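Local coordinates for mandalate racemase/muconate lactonizing enzyme (Unidentified, PDB 4E4U), which is a putative mandelate racemase/muconate lactonizing enzyme of the enolase superfamily, probably acting by metal-assisted removal of a proton next to a substrate carboxylate, at the interface of chains A and B and the interface of chains A and C. Residues are numbered along the deposited sequence; one frame, centred on the assembly and turned at random. Chains: chain A/B/C, Mandalate racemase/muconate lactonizing enzyme.

Contact 1: the interface of chains A and B. Residues chain A 85, 241, 265, 269; chain B 239-241, 269.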
loop_
_atom_site.group_PDB
_atom_site.type_symbol
_atom_site.label_atom_id
_atom_site.label_comp_id
_atom_site.label_asym_id
_atom_site.label_seq_id
_atom_site.Cartn_x
_atom_site.Cartn_y
_atom_site.Cartn_z
ATOM N N ARG A 85 18.572 11.163 18.260
ATOM C CA ARG A 85 17.946 11.472 16.977
ATOM C C ARG A 85 18.697 12.703 16.481
ATOM O O ARG A 85 19.398 13.339 17.258
ATOM C CB ARG A 85 16.419 11.687 17.087
ATOM C CG ARG A 85 15.911 12.417 18.341
ATOM C CD ARG A 85 16.349 13.892 18.471
ATOM N NE ARG A 85 16.203 14.631 17.216
ATOM C CZ ARG A 85 15.052 15.063 16.701
ATOM N NH1 ARG A 85 13.907 14.884 17.349
ATOM N NH2 ARG A 85 15.051 15.696 15.533
ATOM N N GLU A 241 9.002 14.238 3.736
ATOM C CA GLU A 241 9.440 13.391 2.634
ATOM C C GLU A 241 8.316 13.064 1.660
ATOM O O GLU A 241 8.544 12.899 0.464
ATOM C CB GLU A 241 10.109 12.110 3.155
ATOM C CG GLU A 241 11.342 12.357 4.031
ATOM C CD GLU A 241 11.006 12.842 5.431
ATOM O OE1 GLU A 241 9.898 12.536 5.931
ATOM O OE2 GLU A 241 11.856 13.520 6.044
ATOM N N TYR A 265 19.818 8.304 8.762
ATOM C CA TYR A 265 18.419 8.086 9.119
ATOM C C TYR A 265 17.475 8.995 8.330
ATOM O O TYR A 265 16.403 8.573 7.908
ATOM C CB TYR A 265 18.222 8.263 10.622
ATOM C CG TYR A 265 19.108 7.344 11.429
ATOM C CD1 TYR A 265 18.860 5.975 11.474
ATOM C CD2 TYR A 265 20.196 7.837 12.140
ATOM C CE1 TYR A 265 19.675 5.124 12.210
ATOM C CE2 TYR A 265 21.012 6.993 12.877
ATOM C CZ TYR A 265 20.743 5.645 12.911
ATOM O OH TYR A 265 21.557 4.818 13.643
ATOM N N LYS A 269 14.750 7.906 5.196
ATOM C CA LYS A 269 13.348 8.301 5.104
ATOM C C LYS A 269 13.047 8.918 3.740
ATOM O O LYS A 269 12.015 8.637 3.124
ATOM C CB LYS A 269 12.999 9.301 6.204
ATOM C CG LYS A 269 13.052 8.747 7.600
ATOM C CD LYS A 269 12.668 9.821 8.608
ATOM C CE LYS A 269 12.935 9.362 10.028
ATOM N NZ LYS A 269 12.778 10.456 11.019
ATOM N N GLY B 239 13.517 8.755 15.957
ATOM C CA GLY B 239 14.065 9.068 14.645
ATOM C C GLY B 239 13.806 8.051 13.555
ATOM O O GLY B 239 14.297 8.205 12.439
ATOM N N GLN B 240 13.041 7.010 13.863
ATOM C CA GLN B 240 12.751 5.975 12.880
ATOM C C GLN B 240 11.323 5.499 13.135
ATOM O O GLN B 240 11.069 4.662 14.005
ATOM C CB GLN B 240 13.775 4.832 12.991
ATOM C CG GLN B 240 14.240 4.242 11.658
ATOM C CD GLN B 240 13.160 3.444 10.956
ATOM O OE1 GLN B 240 11.972 3.582 11.252
ATOM N NE2 GLN B 240 13.566 2.608 10.012
ATOM N N GLU B 241 10.383 6.056 12.379
ATOM C CA GLU B 241 8.966 5.878 12.667
ATOM C C GLU B 241 8.456 4.495 12.282
ATOM O O GLU B 241 7.555 3.955 12.919
ATOM C CB GLU B 241 8.125 6.980 12.003
ATOM C CG GLU B 241 8.485 8.400 12.451
ATOM C CD GLU B 241 9.779 8.918 11.848
ATOM O OE1 GLU B 241 10.160 8.464 10.743
ATOM O OE2 GLU B 241 10.415 9.795 12.469
ATOM N N LYS B 269 4.873 12.638 11.117
ATOM C CA LYS B 269 5.511 11.443 10.573
ATOM C C LYS B 269 5.247 10.234 11.467
ATOM O O LYS B 269 4.959 9.134 10.986
ATOM C CB LYS B 269 7.017 11.654 10.435
ATOM C CG LYS B 269 7.419 12.685 9.417
ATOM C CD LYS B 269 8.936 12.796 9.351
ATOM C CE LYS B 269 9.362 13.981 8.508
ATOM N NZ LYS B 269 10.820 14.250 8.597
HETATM O O HOH W 1 15.518 10.831 11.865
HETATM O O HOH W 2 12.695 13.290 10.552
HETATM O O HOH W 3 14.728 6.823 9.502
#
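A:Lys269 reaches across the two-fold to B:Glu241 while B:Lys269 does the same to A:Glu241, giving two equivalent salt bridges side by side. Start at CB of A:Lys269: the first torsion sets CG beside the backbone N and anti to the carbonyl carbon (chi1 -66°), and beyond CG the chain runs fully extended, which carries the amino group well away from its own helix. CD is the first atom to meet chain B, lying 3.6 Å from carboxylate oxygen OE1 of B:Glu241. The next methylene, CE, leads on to the tip; its approaches to B:Glu241 and B:Gly239 are too short to interpret. At the tip, NZ donates to B:Glu241 OE2 at 2.9 Å, on the syn lone pair, the side facing OE1. The glutamate is bent at its second torsion (chi2 75°) and crosses the lysine at about a right angle, presenting its carboxylate to the end of the chain. B:Gly239 O lies 3.1 Å from A:Lys269 NZ, but beside the CE–NZ bond, where no N–H can aim well, so this is a close polar contact and a hydrogen bond is doubtful. Two waters also approach the ammonium. Water 1 links NZ to B:Gly239 O, its distance to that carbonyl oxygen being 3.0 Å. Water 2 lies 2.9 Å from NZ of A:Lys269 and equally close to NZ of B:Lys269, joining the two lysines, whose NZ atoms stand 4.9 Å apart; the opposed carboxylates and this water probably offset their repulsion. Water 3 connects the main-chain oxygens of A:Tyr265 and B:Gly239, with a longer leg to the glycine. In each chain the lysine projects from helix 263-272, and the glutamate is the first residue of helix 241-249, immediately after the Gly239-Gln240 loop. The contact thus pairs the side of one helix with the start of another in the enolase-type C-terminal domain.

Contact 2: the interface of chains A and C. Residues chain A 203, 228-230, 252, 254; chain C 181, 184, 219, 223.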
loop_
_atom_site.group_PDB
_atom_site.type_symbol
_atom_site.label_atom_id
_atom_site.label_comp_id
_atom_site.label_asym_id
_atom_site.label_seq_id
_atom_site.Cartn_x
_atom_site.Cartn_y
_atom_site.Cartn_z
ATOM N N ASP A 203 24.638 20.686 -18.853
ATOM C CA ASP A 203 23.349 20.500 -18.213
ATOM C C ASP A 203 22.912 21.737 -17.438
ATOM O O ASP A 203 23.747 22.496 -16.925
ATOM C CB ASP A 203 23.400 19.303 -17.261
ATOM C CG ASP A 203 23.216 17.977 -17.979
ATOM O OD1 ASP A 203 22.125 17.748 -18.553
ATOM O OD2 ASP A 203 24.158 17.152 -17.962
ATOM N N ASP A 228 14.732 20.184 -20.382
ATOM C CA ASP A 228 15.443 18.990 -19.898
ATOM C C ASP A 228 16.557 19.259 -18.872
ATOM O O ASP A 228 17.701 18.846 -19.081
ATOM C CB ASP A 228 15.992 18.182 -21.088
ATOM C CG ASP A 228 16.494 16.793 -20.689
ATOM O OD1 ASP A 228 15.919 16.160 -19.776
ATOM O OD2 ASP A 228 17.462 16.314 -21.315
ATOM N N PRO A 229 16.228 19.931 -17.751
ATOM C CA PRO A 229 17.262 20.123 -16.727
ATOM C C PRO A 229 17.700 18.790 -16.129
ATOM O O PRO A 229 16.896 17.846 -16.005
ATOM C CB PRO A 229 16.565 20.963 -15.646
ATOM C CG PRO A 229 15.230 21.324 -16.175
ATOM C CD PRO A 229 14.910 20.431 -17.325
ATOM N N LEU A 230 18.966 18.727 -15.738
ATOM C CA LEU A 230 19.491 17.549 -15.059
ATOM C C LEU A 230 18.841 17.366 -13.682
ATOM O O LEU A 230 18.625 16.243 -13.240
ATOM C CB LEU A 230 21.017 17.633 -14.959
ATOM C CG LEU A 230 21.763 16.654 -14.040
ATOM C CD1 LEU A 230 21.420 15.201 -14.313
ATOM C CD2 LEU A 230 23.264 16.855 -14.161
ATOM N N SER A 252 9.146 14.410 -14.762
ATOM C CA SER A 252 10.244 13.599 -15.274
ATOM C C SER A 252 11.612 14.198 -14.961
ATOM O O SER A 252 12.631 13.548 -15.186
ATOM C CB SER A 252 10.098 13.411 -16.783
ATOM O OG SER A 252 9.937 14.671 -17.422
ATOM N N PRO A 254 14.675 14.921 -12.783
ATOM C CA PRO A 254 15.178 14.343 -11.529
ATOM C C PRO A 254 15.101 15.335 -10.372
ATOM O O PRO A 254 15.444 16.503 -10.556
ATOM C CB PRO A 254 16.643 14.036 -11.856
ATOM C CG PRO A 254 16.644 13.797 -13.325
ATOM C CD PRO A 254 15.672 14.828 -13.866
ATOM N N LEU C 181 23.786 15.150 -22.240
ATOM C CA LEU C 181 22.887 15.718 -23.243
ATOM C C LEU C 181 23.261 15.288 -24.659
ATOM O O LEU C 181 22.384 15.014 -25.472
ATOM C CB LEU C 181 22.882 17.242 -23.163
ATOM C CG LEU C 181 22.206 17.803 -21.916
ATOM C CD1 LEU C 181 22.577 19.268 -21.767
ATOM C CD2 LEU C 181 20.693 17.625 -21.985
ATOM N N LEU C 184 21.984 11.789 -25.051
ATOM C CA LEU C 184 20.525 11.833 -25.155
ATOM C C LEU C 184 20.105 12.312 -26.545
ATOM O O LEU C 184 19.200 11.743 -27.156
ATOM C CB LEU C 184 19.917 12.731 -24.077
ATOM C CG LEU C 184 20.052 12.252 -22.626
ATOM C CD1 LEU C 184 19.665 13.353 -21.650
ATOM C CD2 LEU C 184 19.187 11.016 -22.392
ATOM N N ARG C 219 14.485 10.480 -18.187
ATOM C CA ARG C 219 14.800 11.592 -19.092
ATOM C C ARG C 219 14.872 11.111 -20.541
ATOM O O ARG C 219 14.333 11.748 -21.448
ATOM C CB ARG C 219 16.111 12.284 -18.698
ATOM C CG ARG C 219 15.988 13.176 -17.473
ATOM C CD ARG C 219 17.322 13.787 -17.105
ATOM N NE ARG C 219 17.836 14.696 -18.130
ATOM C CZ ARG C 219 19.102 15.093 -18.206
ATOM N NH1 ARG C 219 19.996 14.655 -17.325
ATOM N NH2 ARG C 219 19.478 15.925 -19.167
ATOM N N ARG C 223 12.137 11.653 -24.224
ATOM C CA ARG C 223 12.605 12.024 -25.555
ATOM C C ARG C 223 12.225 11.022 -26.631
ATOM O O ARG C 223 12.023 11.392 -27.791
ATOM C CB ARG C 223 14.118 12.177 -25.549
ATOM C CG ARG C 223 14.610 13.410 -24.828
ATOM C CD ARG C 223 16.090 13.279 -24.595
ATOM N NE ARG C 223 16.731 14.458 -24.022
ATOM C CZ ARG C 223 17.518 15.288 -24.699
ATOM N NH1 ARG C 223 17.736 15.105 -25.997
ATOM N NH2 ARG C 223 18.097 16.296 -24.070
HETATM O O HOH W 4 22.722 14.675 -18.179
HETATM O O HOH W 5 25.359 16.568 -20.384
#
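C:Arg219 and C:Arg223 converge on the carboxylate of A:Asp228, and salt bridges dominate the contact. C:Arg219 grips it side-on with two nitrogens. C:Arg219 NE donates to A:Asp228 OD1 at 2.9 Å. C:Arg219 NH2 donates to A:Asp228 OD2 at 3.0 Å. Both oxygens lie close to the guanidinium plane, but the carboxylate is turned 54° from it, so the pair is not coplanar and the donors stand above the carboxylate plane. C:Arg223 NH2 reaches A:Asp228 OD2 at 2.8 Å from the anti side. A:Asp228 OD2 therefore accepts from both arginines, with donors on opposite faces of its plane, which probably stabilises its negative charge. A bend at the third torsion of C:Arg219 (chi3 64°) swings its head over to the aspartate, whereas C:Arg223 is extended as far as NE. C:Arg219 NH2 also makes a longer bond, 3.3 Å, to A:Asp203 OD1.

Water carries the other oxygen of A:Asp203: OD2 is joined through water 4 to C:Arg219 NH1, and through water 5 to the backbone N of C:Leu181.

Apolar groups flank the guanidinium heads and probably limit their rotation. A:Leu230 CA lies 3.7 Å above one face of C:Arg219, near the rim. C:Leu184, a second-shell support from the arginines' own chain, sets CD1 against the opposite face and CB over the centre of the C:Arg223 guanidinium. A:Pro254 CD touches C:Arg219 CD at 3.8 Å.

The arginines sit one turn apart on helix 214-224 of chain C, beside the start of helix 181-198. Chain A offers the first residue of strand 203-206, the loop leading into strand 231-233 and the loop between helix 241-249 and strand 255-257, all in the enolase-type C-terminal domain.

Chain A takes part in both contacts, whose centres lie about 31 Å apart, and the residues involved do not overlap. Contact 1 uses helices 241-249 and 263-272, while contact 2 draws on strand 203-206 and loops around 228-230 and 252-254; the last of these follows helix 241-249 closely, so the two surfaces are neighbours in sequence. Contact 1 belongs to a two-fold interface, whereas the interface of contact 2 is not an exact two-fold. Together they let one subunit join two different partners, consistent with building the eight-copy deposited assembly, although the structure alone does not prove that octamer in solution.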